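Local coordinates for ThiJ/PfpI family protein (Francisella tularensis subsp. novicida, PDB 4P5P), which belongs to the Hsp31-like branch of the DJ-1/PfpI family and may act as a glutathione-independent glyoxalase, at residues R86-K91 with H115-D120. Sequence-based numbering, arbitrary orientation.
Sequences RDVNIK and HSKVLD
The carboxylate of D120 meets the ammonium of K91 in a salt bridge, with K91 NZ 2.6 Å from D120 OD2 on the syn side of that oxygen, the side of its partner OD1. The two side chains cross at about a right angle, and a bend at chi2 (-65°) sets K91 CD 3.5 Å from D120 OD2. A water spans the pair, donating to D120 OD1 at 2.9 Å and receiving a weak bond from K91 NZ. I90 CG2 lies over one face of the carboxylate, 3.5 Å from D120 CG, as the two side chains pass in opposite directions. Chi1 of I90 (-165°) puts CG1 anti to the backbone N and beside CB of K117, on the preceding turn of helix 112-123; CD1 touches the same CB, and L5 of strand 2-8 and I121 add further apolar contacts. In this flavodoxin-like fold the contact joins the loop leading into strand 95-98 to the helix preceding the next strand of the sheet, 127-130. Just before I90, N89 OD1 accepts from K91 N (3.0 Å), an Asx turn at the start of the short 3-10 segment. K117 runs on past I90 to V88, CE lying 3.5 Å from V88 O. Its NZ is hydrogen-bonded to N113 OD1 and to a water in reach of the carbonyl oxygens of R86 and V88.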
loop_
_atom_site.group_PDB
_atom_site.type_symbol
_atom_site.label_atom_id
_atom_site.label_comp_id
_atom_site.label_asym_id
_atom_site.label_seq_id
_atom_site.Cartn_x
_atom_site.Cartn_y
_atom_site.Cartn_z
ATOM N N ARG A 86 7.739 12.579 3.433
ATOM C CA ARG A 86 9.063 13.205 3.497
ATOM C C ARG A 86 9.387 13.729 4.889
ATOM O O ARG A 86 10.551 13.996 5.181
ATOM C CB ARG A 86 9.180 14.344 2.490
ATOM C CG ARG A 86 8.484 15.621 2.897
ATOM C CD ARG A 86 8.577 16.709 1.807
ATOM N NE ARG A 86 7.807 16.350 0.630
ATOM C CZ ARG A 86 6.533 16.684 0.406
ATOM N NH1 ARG A 86 5.837 17.435 1.260
ATOM N NH2 ARG A 86 5.952 16.265 -0.698
ATOM N N ASP A 87 8.378 13.887 5.742
ATOM C CA ASP A 87 8.603 14.529 7.034
ATOM C C ASP A 87 8.688 13.595 8.219
ATOM O O ASP A 87 8.885 14.053 9.345
ATOM C CB ASP A 87 7.519 15.566 7.280
ATOM C CG ASP A 87 7.681 16.788 6.381
ATOM O OD1 ASP A 87 8.832 17.178 6.067
ATOM O OD2 ASP A 87 6.661 17.373 5.990
ATOM N N VAL A 88 8.605 12.294 7.994
ATOM C CA VAL A 88 8.707 11.366 9.111
ATOM C C VAL A 88 10.101 10.780 9.185
ATOM O O VAL A 88 10.806 10.678 8.181
ATOM C CB VAL A 88 7.671 10.234 9.021
ATOM C CG1 VAL A 88 6.276 10.818 9.075
ATOM C CG2 VAL A 88 7.869 9.427 7.768
ATOM N N ASN A 89 10.498 10.424 10.397
ATOM C CA ASN A 89 11.745 9.711 10.601
ATOM C C ASN A 89 11.479 8.225 10.680
ATOM O O ASN A 89 10.938 7.723 11.666
ATOM C CB ASN A 89 12.455 10.180 11.861
ATOM C CG ASN A 89 13.894 9.714 11.909
ATOM O OD1 ASN A 89 14.203 8.595 11.507
ATOM N ND2 ASN A 89 14.788 10.585 12.372
ATOM N N ILE A 90 11.906 7.522 9.637
ATOM C CA ILE A 90 11.631 6.101 9.489
ATOM C C ILE A 90 12.229 5.244 10.618
ATOM O O ILE A 90 11.721 4.159 10.904
ATOM C CB ILE A 90 12.147 5.611 8.123
ATOM C CG1 ILE A 90 11.572 4.248 7.765
ATOM C CG2 ILE A 90 13.681 5.618 8.088
ATOM C CD1 ILE A 90 10.054 4.197 7.666
ATOM N N LYS A 91 13.267 5.754 11.282
ATOM C CA LYS A 91 13.935 5.026 12.360
ATOM C C LYS A 91 12.980 4.669 13.498
ATOM O O LYS A 91 13.203 3.706 14.233
ATOM C CB LYS A 91 15.099 5.859 12.914
ATOM C CG LYS A 91 16.137 6.261 11.877
ATOM C CD LYS A 91 16.859 5.058 11.315
ATOM C CE LYS A 91 18.032 5.464 10.432
ATOM N NZ LYS A 91 18.740 4.262 9.889
ATOM N N HIS A 115 11.678 4.823 -1.691
ATOM C CA HIS A 115 12.863 3.992 -1.929
ATOM C C HIS A 115 13.782 3.949 -0.715
ATOM O O HIS A 115 14.159 2.869 -0.257
ATOM C CB HIS A 115 13.661 4.500 -3.138
ATOM C CG HIS A 115 12.896 4.498 -4.427
ATOM N ND1 HIS A 115 13.377 5.095 -5.574
ATOM C CD2 HIS A 115 11.676 3.995 -4.746
ATOM C CE1 HIS A 115 12.495 4.940 -6.549
ATOM N NE2 HIS A 115 11.452 4.291 -6.069
ATOM N N SER A 116 14.119 5.113 -0.159
ATOM C CA SER A 116 15.059 5.156 0.959
ATOM C C SER A 116 14.440 4.599 2.248
ATOM O O SER A 116 15.117 3.906 3.012
ATOM C CB SER A 116 15.580 6.583 1.195
ATOM O OG SER A 116 14.559 7.499 1.500
ATOM N N LYS A 117 13.151 4.835 2.474
ATOM C CA LYS A 117 12.564 4.389 3.732
ATOM C C LYS A 117 12.293 2.892 3.726
ATOM O O LYS A 117 12.438 2.235 4.764
ATOM C CB LYS A 117 11.290 5.187 4.036
ATOM C CG LYS A 117 11.638 6.640 4.388
ATOM C CD LYS A 117 10.430 7.550 4.567
ATOM C CE LYS A 117 10.817 8.891 5.215
ATOM N NZ LYS A 117 11.924 9.610 4.515
ATOM N N VAL A 118 11.914 2.350 2.575
ATOM C CA VAL A 118 11.755 0.888 2.471
ATOM C C VAL A 118 13.114 0.227 2.702
ATOM O O VAL A 118 13.191 -0.761 3.433
ATOM C CB VAL A 118 11.157 0.463 1.113
ATOM C CG1 VAL A 118 11.208 -1.064 0.939
ATOM C CG2 VAL A 118 9.707 0.926 1.003
ATOM N N LEU A 119 14.187 0.779 2.115
ATOM C CA LEU A 119 15.537 0.260 2.373
ATOM C C LEU A 119 15.883 0.257 3.851
ATOM O O LEU A 119 16.493 -0.684 4.350
ATOM C CB LEU A 119 16.604 1.078 1.633
ATOM C CG LEU A 119 16.736 0.811 0.153
ATOM C CD1 LEU A 119 17.683 1.838 -0.429
ATOM C CD2 LEU A 119 17.249 -0.616 -0.112
ATOM N N ASP A 120 15.513 1.317 4.556
ATOM C CA ASP A 120 15.838 1.398 5.966
ATOM C C ASP A 120 15.133 0.289 6.755
ATOM O O ASP A 120 15.749 -0.399 7.566
ATOM C CB ASP A 120 15.467 2.779 6.514
ATOM C CG ASP A 120 15.970 2.997 7.924
ATOM O OD1 ASP A 120 15.341 2.450 8.855
ATOM O OD2 ASP A 120 16.987 3.713 8.094
HETATM O O HOH W 1 12.197 11.964 6.154
HETATM O O HOH W 2 16.956 1.739 11.176
#